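Local atomic coordinates of KLLA0E08119p (Kluyveromyces lactis, PDB entry 3VA7), a protein that is a urea carboxylase that probably makes urea-1-carboxylate from urea, hydrogencarbonate and ATP with biotin, this chain holding its biotin carboxylase, carboxyltransferase and biotin-carrying parts. Residues S832-K837 against D858-Y863; R1005-G1010 against K1110-W1115; I824-P829 against A903-L908; V838-A843 against A910-I915. All blocks are in the same frame, centred on the assembly; numbering follows the deposited sequence.

How the interactions relate
All four contacts lie on one side of the chain's centre, in its carboxyltransferase part. Interactions 3 and 4 have centres about 5 Å apart: neighbouring strands 824-828 and 838-842 of one antiparallel sheet receive successive parts of helix 901-912. Interaction 1, about 13 Å from interaction 4 between centres, joins the loop linking those strands to the start of helix 859-875. Along the chain interaction 1 lies within the span of interaction 3, interaction 4 alternates with both, and interaction 2 follows them all. Interaction 2, about 16 Å from interaction 1 between centres, meets it where L859 packs on Y1112 of helix 1109-1117. One sheet, its connecting loop and three helices form a continuous packed region.

Interaction 1 (S832-K837 against D858-Y863); sequences SDLSPK and DLNICY
The flat carboxamide of N860 has the CD2 methyl of L834 over one face, while its OD1 accepts a hydrogen bond from W921 NE1. L834 CD2 stands 3.4 Å from N860 ND2 and 3.5 Å from N860 CG, so the methyl rests on the amide plane and makes no polar bond. N860 has CG anti to its carbonyl carbon (chi1 -81°), which sets the amide beside L834. The two side chains cross at a slant, and W921 probably limits the turning of the amide.

The backbone of N860 is held as well. D858 is the N-cap of the helix, and its OD2 accepts from N860 N at 2.9 Å, the N-H approaching from above the carboxylate plane, 37° out of it. This carboxylate would be stabilised by the helix start it caps.

A second, apolar patch joins P836 and I861. P836 has its CB directed at the helix, and P836 CG meets I861 CG1 at 3.9 Å and I861 CD1 at 4.0 Å; the ring and the isoleucine run past each other in opposite directions. No hydrogen bond joins the two segments, which meet by van der Waals packing.

The loop 832-837 connects strands 824-828 and 838-842 and covers the first turn of helix 859-875. L834 also touches F917, and P836 reaches R864 of the same helix. On the side of helix 1109-1117, L859 packs against H1109 and Y1112, while C862 touches L987 of strand 984-989.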
loop_
_atom_site.group_PDB
_atom_site.type_symbol
_atom_site.label_atom_id
_atom_site.label_comp_id
_atom_site.label_asym_id
_atom_site.label_seq_id
_atom_site.Cartn_x
_atom_site.Cartn_y
_atom_site.Cartn_z
ATOM N N SER A 832 32.763 6.676 33.474
ATOM C CA SER A 832 32.402 8.015 33.856
ATOM C C SER A 832 30.924 8.254 33.561
ATOM O O SER A 832 30.172 7.354 33.133
ATOM C CB SER A 832 33.255 9.017 33.082
ATOM O OG SER A 832 32.824 9.074 31.735
ATOM N N ASP A 833 30.523 9.497 33.787
ATOM C CA ASP A 833 29.139 9.888 33.659
ATOM C C ASP A 833 28.600 9.785 32.229
ATOM O O ASP A 833 27.448 9.350 32.027
ATOM C CB ASP A 833 28.936 11.292 34.200
ATOM C CG ASP A 833 27.696 11.379 35.069
ATOM O OD1 ASP A 833 27.652 10.582 36.062
ATOM O OD2 ASP A 833 26.780 12.216 34.759
ATOM N N LEU A 834 29.413 10.188 31.248
ATOM C CA LEU A 834 29.003 10.111 29.862
ATOM C C LEU A 834 29.498 8.840 29.190
ATOM O O LEU A 834 29.233 8.650 27.982
ATOM C CB LEU A 834 29.477 11.313 29.054
ATOM C CG LEU A 834 29.125 12.708 29.523
ATOM C CD1 LEU A 834 30.063 13.668 28.872
ATOM C CD2 LEU A 834 27.689 13.072 29.209
ATOM N N SER A 835 30.197 7.977 29.940
ATOM C CA SER A 835 30.721 6.739 29.352
ATOM C C SER A 835 30.384 5.526 30.227
ATOM O O SER A 835 31.159 5.019 31.020
ATOM C CB SER A 835 32.192 6.870 28.919
ATOM O OG SER A 835 33.050 6.073 29.696
ATOM N N PRO A 836 29.137 5.085 30.072
ATOM C CA PRO A 836 28.507 4.079 30.915
ATOM C C PRO A 836 29.021 2.697 30.566
ATOM O O PRO A 836 29.790 2.512 29.644
ATOM C CB PRO A 836 27.059 4.178 30.512
ATOM C CG PRO A 836 27.181 4.525 29.012
ATOM C CD PRO A 836 28.270 5.506 28.944
ATOM N N LYS A 837 28.586 1.735 31.342
ATOM C CA LYS A 837 28.870 0.373 31.086
ATOM C C LYS A 837 28.209 -0.050 29.765
ATOM O O LYS A 837 27.212 0.532 29.318
ATOM C CB LYS A 837 28.468 -0.445 32.324
ATOM C CG LYS A 837 27.519 -1.579 32.149
ATOM C CD LYS A 837 26.791 -1.782 33.458
ATOM C CE LYS A 837 25.915 -2.986 33.422
ATOM N NZ LYS A 837 26.780 -4.073 33.883
ATOM N N ASP A 858 18.577 7.709 30.107
ATOM C CA ASP A 858 19.483 8.818 30.250
ATOM C C ASP A 858 19.651 9.373 28.830
ATOM O O ASP A 858 20.171 8.680 27.964
ATOM C CB ASP A 858 20.820 8.297 30.820
ATOM C CG ASP A 858 21.875 9.386 30.951
ATOM O OD1 ASP A 858 22.857 9.189 31.709
ATOM O OD2 ASP A 858 21.742 10.422 30.268
ATOM N N LEU A 859 19.187 10.594 28.579
ATOM C CA LEU A 859 19.357 11.215 27.264
ATOM C C LEU A 859 20.773 11.146 26.684
ATOM O O LEU A 859 20.921 11.019 25.461
ATOM C CB LEU A 859 18.971 12.679 27.291
ATOM C CG LEU A 859 17.747 13.198 26.538
ATOM C CD1 LEU A 859 17.739 14.699 26.594
ATOM C CD2 LEU A 859 17.709 12.728 25.117
ATOM N N ASN A 860 21.812 11.249 27.529
ATOM C CA ASN A 860 23.180 11.251 27.015
ATOM C C ASN A 860 23.527 10.000 26.202
ATOM O O ASN A 860 24.132 10.081 25.106
ATOM C CB ASN A 860 24.178 11.469 28.136
ATOM C CG ASN A 860 24.309 12.943 28.509
ATOM O OD1 ASN A 860 24.322 13.840 27.649
ATOM N ND2 ASN A 860 24.366 13.197 29.800
ATOM N N ILE A 861 23.141 8.852 26.749
ATOM C CA ILE A 861 23.236 7.587 26.072
ATOM C C ILE A 861 22.606 7.590 24.636
ATOM O O ILE A 861 23.079 6.901 23.721
ATOM C CB ILE A 861 22.684 6.508 27.018
ATOM C CG1 ILE A 861 23.748 6.209 28.088
ATOM C CG2 ILE A 861 22.260 5.300 26.282
ATOM C CD1 ILE A 861 23.286 5.220 29.216
ATOM N N CYS A 862 21.592 8.394 24.408
ATOM C CA CYS A 862 21.009 8.467 23.087
ATOM C C CYS A 862 21.962 9.163 22.176
ATOM O O CYS A 862 22.089 8.794 21.012
ATOM C CB CYS A 862 19.639 9.239 23.071
ATOM S SG CYS A 862 18.451 8.531 24.229
ATOM N N TYR A 863 22.606 10.219 22.666
ATOM C CA TYR A 863 23.569 10.890 21.821
ATOM C C TYR A 863 24.756 9.951 21.559
ATOM O O TYR A 863 25.288 9.889 20.432
ATOM C CB TYR A 863 24.013 12.217 22.379
ATOM C CG TYR A 863 24.800 12.958 21.347
ATOM C CD1 TYR A 863 24.236 13.269 20.111
ATOM C CD2 TYR A 863 26.149 13.289 21.574
ATOM C CE1 TYR A 863 24.979 13.921 19.142
ATOM C CE2 TYR A 863 26.910 13.964 20.604
ATOM C CZ TYR A 863 26.323 14.267 19.405
ATOM O OH TYR A 863 27.076 14.927 18.438
#

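Interaction 2 (R1005-G1010 against K1110-W1115); sequences RHRYLG and KEYLAW
The guanidinium of R1005, which lies against W1115, is gripped at several nitrogens: NE forms a salt bridge with D1003, NH1 bonds to S1122 OG, and NH2 is also hydrogen-bonded close by in the chain. Held in this way, NH2 meets the six-membered part of the indole in van der Waals contact alone, with R1005 NH2 3.7 Å from W1115 CZ2 and 3.8 Å from W1115 CH2. The guanidinium and indole planes are 74° apart and the approach is oblique, so this is plain contact without stacking. A bend in the arginine chain (chi3 -76°) swings the charged end round, whereas W1115 reaches out from its helix with CG anti to its backbone N.

Beside this pair, R1007 and Y1112 approach from opposite directions. The arginine chain is extended from CG to NE and brings R1007 NH2 to 3.8 Å from Y1112 OH, the guanidinium and phenol planes being 22° apart. Both polar ends find their bonds elsewhere: R1007 NH2 goes to P1001 O, and Y1112 OH to L1002 O. The carbonyls at the end of strand 997-1001 and just beyond therefore position the arginine and the tyrosine beside each other.

Backbones stay far apart, with R1005 CA 12.9 Å from W1115 CA, and the gap is crossed entirely by long side chains. W1115 and Y1112, one helical turn apart, both project from helix 1109-1117. This is surface packing of a loop on a helix: the loop follows strand 997-1001 and the helix follows strand 1101-1108, two strands of one mixed sheet in the carboxyltransferase region.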
loop_
_atom_site.group_PDB
_atom_site.type_symbol
_atom_site.label_atom_id
_atom_site.label_comp_id
_atom_site.label_asym_id
_atom_site.label_seq_id
_atom_site.Cartn_x
_atom_site.Cartn_y
_atom_site.Cartn_z
ATOM N N ARG A 1005 8.846 14.984 35.043
ATOM C CA ARG A 1005 7.540 14.932 35.745
ATOM C C ARG A 1005 6.438 14.486 34.785
ATOM O O ARG A 1005 5.258 14.527 35.150
ATOM C CB ARG A 1005 7.162 16.334 36.314
ATOM C CG ARG A 1005 8.292 16.981 37.107
ATOM C CD ARG A 1005 8.148 18.483 37.313
ATOM N NE ARG A 1005 8.449 19.315 36.141
ATOM C CZ ARG A 1005 8.552 20.654 36.191
ATOM N NH1 ARG A 1005 8.388 21.301 37.363
ATOM N NH2 ARG A 1005 8.806 21.366 35.094
ATOM N N HIS A 1006 6.780 14.134 33.538
ATOM C CA HIS A 1006 5.744 13.696 32.632
ATOM C C HIS A 1006 5.837 12.227 32.432
ATOM O O HIS A 1006 5.170 11.652 31.571
ATOM C CB HIS A 1006 5.804 14.436 31.325
ATOM C CG HIS A 1006 5.191 15.787 31.394
ATOM N ND1 HIS A 1006 5.473 16.784 30.485
ATOM C CD2 HIS A 1006 4.314 16.313 32.280
ATOM C CE1 HIS A 1006 4.793 17.863 30.801
ATOM N NE2 HIS A 1006 4.080 17.604 31.887
ATOM N N ARG A 1007 6.660 11.596 33.254
ATOM C CA ARG A 1007 6.967 10.205 33.029
ATOM C C ARG A 1007 6.247 9.452 34.077
ATOM O O ARG A 1007 6.579 9.564 35.238
ATOM C CB ARG A 1007 8.470 9.935 33.068
ATOM C CG ARG A 1007 9.190 10.738 32.057
ATOM C CD ARG A 1007 10.675 10.731 32.239
ATOM N NE ARG A 1007 11.281 11.628 31.264
ATOM C CZ ARG A 1007 12.580 11.957 31.234
ATOM N NH1 ARG A 1007 13.425 11.447 32.119
ATOM N NH2 ARG A 1007 13.029 12.827 30.312
ATOM N N TYR A 1008 5.271 8.676 33.624
ATOM C CA TYR A 1008 4.323 7.962 34.443
ATOM C C TYR A 1008 4.649 6.480 34.476
ATOM O O TYR A 1008 5.136 5.895 33.475
ATOM C CB TYR A 1008 2.957 8.191 33.812
ATOM C CG TYR A 1008 2.453 9.639 33.970
ATOM C CD1 TYR A 1008 2.919 10.428 35.025
ATOM C CD2 TYR A 1008 1.467 10.181 33.121
ATOM C CE1 TYR A 1008 2.477 11.716 35.229
ATOM C CE2 TYR A 1008 0.972 11.496 33.329
ATOM C CZ TYR A 1008 1.497 12.266 34.392
ATOM O OH TYR A 1008 1.079 13.583 34.679
ATOM N N LEU A 1009 4.413 5.845 35.625
ATOM C CA LEU A 1009 4.487 4.396 35.679
ATOM C C LEU A 1009 3.409 3.766 34.774
ATOM O O LEU A 1009 2.452 4.431 34.362
ATOM C CB LEU A 1009 4.275 3.964 37.096
ATOM C CG LEU A 1009 5.281 4.294 38.211
ATOM C CD1 LEU A 1009 4.808 3.571 39.466
ATOM C CD2 LEU A 1009 6.722 3.825 37.839
ATOM N N GLY A 1010 3.527 2.486 34.475
ATOM C CA GLY A 1010 2.598 1.865 33.541
ATOM C C GLY A 1010 3.014 0.447 33.317
ATOM O O GLY A 1010 3.701 -0.135 34.165
ATOM N N LYS A 1110 22.930 21.527 26.452
ATOM C CA LYS A 1110 23.422 22.509 27.404
ATOM C C LYS A 1110 22.216 23.302 27.875
ATOM O O LYS A 1110 22.075 23.544 29.064
ATOM C CB LYS A 1110 24.473 23.442 26.780
ATOM C CG LYS A 1110 24.970 24.631 27.665
ATOM C CD LYS A 1110 25.628 25.733 26.803
ATOM C CE LYS A 1110 26.382 26.854 27.617
ATOM N NZ LYS A 1110 27.451 26.335 28.531
ATOM N N GLU A 1111 21.340 23.684 26.964
ATOM C CA GLU A 1111 20.181 24.466 27.357
ATOM C C GLU A 1111 19.217 23.649 28.198
ATOM O O GLU A 1111 18.747 24.105 29.255
ATOM C CB GLU A 1111 19.470 24.969 26.139
ATOM C CG GLU A 1111 18.343 25.867 26.436
ATOM C CD GLU A 1111 18.147 26.799 25.270
ATOM O OE1 GLU A 1111 19.074 26.822 24.399
ATOM O OE2 GLU A 1111 17.098 27.504 25.221
ATOM N N TYR A 1112 18.958 22.428 27.727
ATOM C CA TYR A 1112 18.168 21.446 28.449
ATOM C C TYR A 1112 18.652 21.190 29.843
ATOM O O TYR A 1112 17.843 21.171 30.739
ATOM C CB TYR A 1112 18.085 20.147 27.663
ATOM C CG TYR A 1112 17.299 19.031 28.331
ATOM C CD1 TYR A 1112 15.884 19.007 28.294
ATOM C CD2 TYR A 1112 17.966 17.985 28.968
ATOM C CE1 TYR A 1112 15.170 17.961 28.900
ATOM C CE2 TYR A 1112 17.289 16.983 29.567
ATOM C CZ TYR A 1112 15.879 16.948 29.522
ATOM O OH TYR A 1112 15.206 15.904 30.123
ATOM N N LEU A 1113 19.942 20.969 30.034
ATOM C CA LEU A 1113 20.488 20.717 31.394
ATOM C C LEU A 1113 20.299 21.911 32.306
ATOM O O LEU A 1113 20.270 21.745 33.507
ATOM C CB LEU A 1113 21.983 20.391 31.372
ATOM C CG LEU A 1113 22.400 18.964 31.029
ATOM C CD1 LEU A 1113 23.927 18.980 30.983
ATOM C CD2 LEU A 1113 21.867 17.901 32.033
ATOM N N ALA A 1114 20.174 23.101 31.713
ATOM C CA ALA A 1114 19.951 24.335 32.445
ATOM C C ALA A 1114 18.478 24.429 32.838
ATOM O O ALA A 1114 18.123 24.945 33.921
ATOM C CB ALA A 1114 20.358 25.552 31.614
ATOM N N TRP A 1115 17.616 23.938 31.958
ATOM C CA TRP A 1115 16.212 23.835 32.277
ATOM C C TRP A 1115 15.981 22.846 33.419
ATOM O O TRP A 1115 15.145 23.101 34.277
ATOM C CB TRP A 1115 15.449 23.441 31.046
ATOM C CG TRP A 1115 14.025 23.412 31.255
ATOM C CD1 TRP A 1115 13.149 24.452 31.133
ATOM C CD2 TRP A 1115 13.261 22.273 31.607
ATOM N NE1 TRP A 1115 11.864 24.022 31.389
ATOM C CE2 TRP A 1115 11.905 22.685 31.689
ATOM C CE3 TRP A 1115 13.584 20.932 31.859
ATOM C CZ2 TRP A 1115 10.860 21.792 32.011
ATOM C CZ3 TRP A 1115 12.546 20.038 32.176
ATOM C CH2 TRP A 1115 11.196 20.481 32.249
#

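Interaction 3 (I824-P829 against A903-L908); sequences ILAVLP and ALLKCL
L905 holds CG opposite its backbone N (chi1 -179°), and CD2, anti to CA, continues the extended chain to the strand, where it meets L825 and A826. The methyl L905 CD2 lies 4.0 Å from L825 CB and equally far from L825 O, and 4.5 Å from A826 CB. One branch of one leucine thus makes the contact, touching the base of the L825 side chain and its backbone. L825 CB is directed at the helix by the backbone, and CG lies beside its own N (chi1 -71°).

Two consecutive strand residues point toward the helix because the strand bulges here. L825 has helix-like backbone angles (psi -34°), A826 is extended, and both stand opposite Y840 of the next strand, the pattern of a classic beta bulge. L825 N is probably hydrogen-bonded to Y840 O, and A826 also pairs with Y840. The backbones remain well separated, L825 CA lying 8.0 Å from L905 CA; no hydrogen bond crosses, and the side chains that meet are apolar.

Strand 824-828 is an outermost strand of the five-stranded antiparallel sheet, and helix 901-912 packs across it. L825 extends to Q901 at the start of this helix and L828 to I909 further along. L905 itself also leans on Y840 of strand 838-842, while L904 touches I892 and F894 of strand 889-894, so the helix spans several strands.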
loop_
_atom_site.group_PDB
_atom_site.type_symbol
_atom_site.label_atom_id
_atom_site.label_comp_id
_atom_site.label_asym_id
_atom_site.label_seq_id
_atom_site.Cartn_x
_atom_site.Cartn_y
_atom_site.Cartn_z
ATOM N N ILE A 824 25.724 -13.225 27.012
ATOM C CA ILE A 824 26.532 -12.022 27.268
ATOM C C ILE A 824 27.968 -12.198 26.788
ATOM O O ILE A 824 28.739 -12.936 27.361
ATOM C CB ILE A 824 26.482 -11.579 28.743
ATOM C CG1 ILE A 824 25.047 -11.256 29.103
ATOM C CG2 ILE A 824 27.416 -10.356 28.980
ATOM C CD1 ILE A 824 24.818 -11.341 30.589
ATOM N N LEU A 825 28.296 -11.490 25.725
ATOM C CA LEU A 825 29.534 -11.684 25.022
ATOM C C LEU A 825 30.678 -10.927 25.677
ATOM O O LEU A 825 31.783 -11.424 25.675
ATOM C CB LEU A 825 29.382 -11.276 23.567
ATOM C CG LEU A 825 28.532 -12.172 22.651
ATOM C CD1 LEU A 825 28.256 -11.519 21.345
ATOM C CD2 LEU A 825 29.224 -13.466 22.419
ATOM N N ALA A 826 30.414 -9.754 26.247
ATOM C CA ALA A 826 31.401 -9.001 27.026
ATOM C C ALA A 826 30.736 -7.843 27.725
ATOM O O ALA A 826 29.763 -7.296 27.211
ATOM C CB ALA A 826 32.505 -8.474 26.164
ATOM N N VAL A 827 31.295 -7.450 28.876
ATOM C CA VAL A 827 30.839 -6.287 29.606
ATOM C C VAL A 827 31.981 -5.301 29.784
ATOM O O VAL A 827 32.991 -5.663 30.403
ATOM C CB VAL A 827 30.370 -6.655 31.031
ATOM C CG1 VAL A 827 29.898 -5.359 31.826
ATOM C CG2 VAL A 827 29.325 -7.757 31.019
ATOM N N LEU A 828 31.824 -4.068 29.288
ATOM C CA LEU A 828 32.740 -2.980 29.656
ATOM C C LEU A 828 32.241 -2.263 30.886
ATOM O O LEU A 828 31.091 -1.878 30.933
ATOM C CB LEU A 828 32.840 -1.963 28.532
ATOM C CG LEU A 828 33.299 -2.456 27.161
ATOM C CD1 LEU A 828 33.632 -1.281 26.237
ATOM C CD2 LEU A 828 34.482 -3.471 27.246
ATOM N N PRO A 829 33.101 -2.048 31.895
ATOM C CA PRO A 829 32.634 -1.394 33.148
ATOM C C PRO A 829 32.385 0.059 32.921
ATOM O O PRO A 829 32.901 0.619 31.967
ATOM C CB PRO A 829 33.833 -1.532 34.069
ATOM C CG PRO A 829 35.017 -1.487 33.120
ATOM C CD PRO A 829 34.552 -2.334 31.946
ATOM N N ALA A 903 35.261 -10.940 15.586
ATOM C CA ALA A 903 35.868 -9.735 15.002
ATOM C C ALA A 903 35.051 -8.457 15.196
ATOM O O ALA A 903 35.641 -7.364 15.497
ATOM C CB ALA A 903 36.205 -9.936 13.506
ATOM N N LEU A 904 33.715 -8.571 15.000
ATOM C CA LEU A 904 32.833 -7.427 15.146
ATOM C C LEU A 904 32.789 -6.957 16.645
ATOM O O LEU A 904 32.901 -5.750 16.970
ATOM C CB LEU A 904 31.466 -7.777 14.589
ATOM C CG LEU A 904 30.361 -6.824 15.019
ATOM C CD1 LEU A 904 30.620 -5.502 14.358
ATOM C CD2 LEU A 904 29.010 -7.351 14.629
ATOM N N LEU A 905 32.709 -7.928 17.558
ATOM C CA LEU A 905 32.838 -7.633 18.981
ATOM C C LEU A 905 34.083 -6.769 19.296
ATOM O O LEU A 905 33.973 -5.667 19.880
ATOM C CB LEU A 905 32.840 -8.921 19.771
ATOM C CG LEU A 905 32.943 -8.741 21.265
ATOM C CD1 LEU A 905 31.837 -7.809 21.753
ATOM C CD2 LEU A 905 32.899 -10.133 22.008
ATOM N N LYS A 906 35.257 -7.230 18.868
ATOM C CA LYS A 906 36.462 -6.454 19.099
ATOM C C LYS A 906 36.460 -5.076 18.367
ATOM O O LYS A 906 36.844 -4.093 18.965
ATOM C CB LYS A 906 37.709 -7.275 18.762
ATOM C CG LYS A 906 37.855 -8.599 19.513
ATOM C CD LYS A 906 39.078 -9.358 19.021
ATOM C CE LYS A 906 39.195 -10.786 19.529
ATOM N NZ LYS A 906 40.002 -11.601 18.523
ATOM N N CYS A 907 36.036 -4.951 17.115
ATOM C CA CYS A 907 36.079 -3.596 16.596
ATOM C C CYS A 907 35.193 -2.680 17.457
ATOM O O CYS A 907 35.573 -1.493 17.737
ATOM C CB CYS A 907 35.669 -3.496 15.135
ATOM S SG CYS A 907 36.667 -4.469 14.014
ATOM N N LEU A 908 34.041 -3.229 17.878
ATOM C CA LEU A 908 33.069 -2.456 18.593
ATOM C C LEU A 908 33.611 -2.033 19.951
ATOM O O LEU A 908 33.500 -0.839 20.303
ATOM C CB LEU A 908 31.712 -3.175 18.712
ATOM C CG LEU A 908 30.940 -3.426 17.419
ATOM C CD1 LEU A 908 29.706 -4.231 17.653
ATOM C CD2 LEU A 908 30.616 -2.126 16.704
#

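Interaction 4 (V838-A843 against A910-I915); sequences VTYRQA and AYESEI
Helix-on-sheet packing in the carboxyltransferase region brings the C-terminal part of helix 901-912 against strand 838-842 of the five-stranded antiparallel sheet. V838 and Y840, two residues apart and so on the same face of the strand, both meet the buried E912. Its CG is anti to the backbone N (chi1 176°) and the chain then bends at chi2 (72°), so that V838 CG2 lies over one face of the carboxylate. V838 CG2 is 3.8 Å from E912 OE2 and 3.9 Å from E912 CD. Y840 comes in at a slant, its hydroxyl against the aliphatic part of the glutamate: Y840 OH is 3.8 Å from E912 CB, and the ring and carboxylate planes stand 81° apart.

The buried carboxylate is well supplied with partners. OE2 forms a salt bridge with R864 of helix 859-875, OE1 bonds to Y852 OH, and a water 2.7 Å from E912 OE1 donates to it. The same water lies near Y840 OH, but that link is too short to be trusted. A leucine here would probably leave the R864 guanidinium without its mate and the Y852 hydroxyl without its acceptor in a buried place.

A type I turn runs from E912 to I915. Just before it, A910 O accepts from S913 N at 3.1 Å and from S913 OG at 2.9 Å, the hydroxyl lying in the carbonyl plane.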
loop_
_atom_site.group_PDB
_atom_site.type_symbol
_atom_site.label_atom_id
_atom_site.label_comp_id
_atom_site.label_asym_id
_atom_site.label_seq_id
_atom_site.Cartn_x
_atom_site.Cartn_y
_atom_site.Cartn_z
ATOM N N VAL A 838 28.853 -1.012 29.126
ATOM C CA VAL A 838 28.456 -1.498 27.864
ATOM C C VAL A 838 28.327 -2.982 28.005
ATOM O O VAL A 838 29.221 -3.656 28.568
ATOM C CB VAL A 838 29.461 -1.181 26.805
ATOM C CG1 VAL A 838 28.862 -1.537 25.437
ATOM C CG2 VAL A 838 29.866 0.338 26.854
ATOM N N THR A 839 27.174 -3.480 27.542
ATOM C CA THR A 839 26.883 -4.901 27.533
ATOM C C THR A 839 26.586 -5.332 26.114
ATOM O O THR A 839 25.712 -4.780 25.473
ATOM C CB THR A 839 25.728 -5.207 28.449
ATOM O OG1 THR A 839 25.985 -4.535 29.686
ATOM C CG2 THR A 839 25.584 -6.724 28.700
ATOM N N TYR A 840 27.350 -6.313 25.650
ATOM C CA TYR A 840 27.275 -6.842 24.326
ATOM C C TYR A 840 26.573 -8.197 24.410
ATOM O O TYR A 840 27.057 -9.115 25.111
ATOM C CB TYR A 840 28.690 -6.975 23.757
ATOM C CG TYR A 840 29.415 -5.637 23.567
ATOM C CD1 TYR A 840 30.261 -5.095 24.565
ATOM C CD2 TYR A 840 29.255 -4.916 22.389
ATOM C CE1 TYR A 840 30.913 -3.864 24.364
ATOM C CE2 TYR A 840 29.926 -3.709 22.176
ATOM C CZ TYR A 840 30.742 -3.175 23.167
ATOM O OH TYR A 840 31.363 -1.942 22.894
ATOM N N ARG A 841 25.413 -8.311 23.741
ATOM C CA ARG A 841 24.655 -9.562 23.749
ATOM C C ARG A 841 24.508 -10.154 22.350
ATOM O O ARG A 841 24.307 -9.447 21.345
ATOM C CB ARG A 841 23.281 -9.443 24.422
ATOM C CG ARG A 841 23.254 -8.549 25.602
ATOM C CD ARG A 841 21.868 -8.319 26.195
ATOM N NE ARG A 841 21.695 -9.295 27.231
ATOM C CZ ARG A 841 21.694 -8.988 28.501
ATOM N NH1 ARG A 841 21.832 -7.723 28.864
ATOM N NH2 ARG A 841 21.547 -9.950 29.393
ATOM N N GLN A 842 24.690 -11.460 22.307
ATOM C CA GLN A 842 24.531 -12.163 21.103
ATOM C C GLN A 842 23.038 -12.153 20.791
ATOM O O GLN A 842 22.234 -12.531 21.637
ATOM C CB GLN A 842 24.980 -13.594 21.365
ATOM C CG GLN A 842 24.638 -14.565 20.254
ATOM C CD GLN A 842 25.209 -15.940 20.541
ATOM O OE1 GLN A 842 26.089 -16.437 19.822
ATOM N NE2 GLN A 842 24.726 -16.549 21.617
ATOM N N ALA A 843 22.665 -11.778 19.578
ATOM C CA ALA A 843 21.244 -11.650 19.241
ATOM C C ALA A 843 20.947 -12.189 17.864
ATOM O O ALA A 843 20.595 -11.439 16.946
ATOM C CB ALA A 843 20.794 -10.173 19.357
ATOM N N ALA A 910 36.442 -1.556 20.609
ATOM C CA ALA A 910 37.532 -0.651 20.378
ATOM C C ALA A 910 37.059 0.692 19.895
ATOM O O ALA A 910 37.513 1.727 20.427
ATOM C CB ALA A 910 38.557 -1.255 19.433
ATOM N N TYR A 911 36.154 0.710 18.908
ATOM C CA TYR A 911 35.591 2.004 18.493
ATOM C C TYR A 911 34.901 2.656 19.711
ATOM O O TYR A 911 34.750 3.892 19.762
ATOM C CB TYR A 911 34.533 1.873 17.401
ATOM C CG TYR A 911 34.907 1.149 16.127
ATOM C CD1 TYR A 911 33.917 0.492 15.393
ATOM C CD2 TYR A 911 36.232 1.141 15.636
ATOM C CE1 TYR A 911 34.203 -0.141 14.266
ATOM C CE2 TYR A 911 36.533 0.487 14.492
ATOM C CZ TYR A 911 35.510 -0.167 13.799
ATOM O OH TYR A 911 35.772 -0.874 12.651
ATOM N N GLU A 912 34.466 1.831 20.676
ATOM C CA GLU A 912 33.751 2.384 21.817
ATOM C C GLU A 912 34.591 3.379 22.577
ATOM O O GLU A 912 34.040 4.349 23.095
ATOM C CB GLU A 912 33.269 1.301 22.774
ATOM C CG GLU A 912 32.582 1.837 24.041
ATOM C CD GLU A 912 31.192 2.430 23.811
ATOM O OE1 GLU A 912 30.530 2.086 22.841
ATOM O OE2 GLU A 912 30.741 3.236 24.634
ATOM N N SER A 913 35.915 3.161 22.641
ATOM C CA SER A 913 36.816 4.082 23.370
ATOM C C SER A 913 37.143 5.324 22.552
ATOM O O SER A 913 37.783 6.245 23.060
ATOM C CB SER A 913 38.089 3.378 23.794
ATOM O OG SER A 913 38.902 3.048 22.657
ATOM N N GLU A 914 36.708 5.365 21.290
ATOM C CA GLU A 914 36.991 6.502 20.466
ATOM C C GLU A 914 35.900 7.539 20.526
ATOM O O GLU A 914 36.051 8.634 19.985
ATOM C CB GLU A 914 37.241 6.074 19.009
ATOM C CG GLU A 914 38.507 5.236 18.842
ATOM C CD GLU A 914 38.612 4.454 17.517
ATOM O OE1 GLU A 914 38.071 4.936 16.464
ATOM O OE2 GLU A 914 39.287 3.356 17.555
ATOM N N ILE A 915 34.777 7.207 21.146
ATOM C CA ILE A 915 33.660 8.140 21.215
ATOM C C ILE A 915 34.064 9.289 22.160
ATOM O O ILE A 915 34.394 9.039 23.317
ATOM C CB ILE A 915 32.379 7.384 21.718
ATOM C CG1 ILE A 915 31.871 6.420 20.624
ATOM C CG2 ILE A 915 31.295 8.371 22.265
ATOM C CD1 ILE A 915 31.009 5.238 21.128
HETATM O O HOH W 1 30.576 -0.212 21.364
#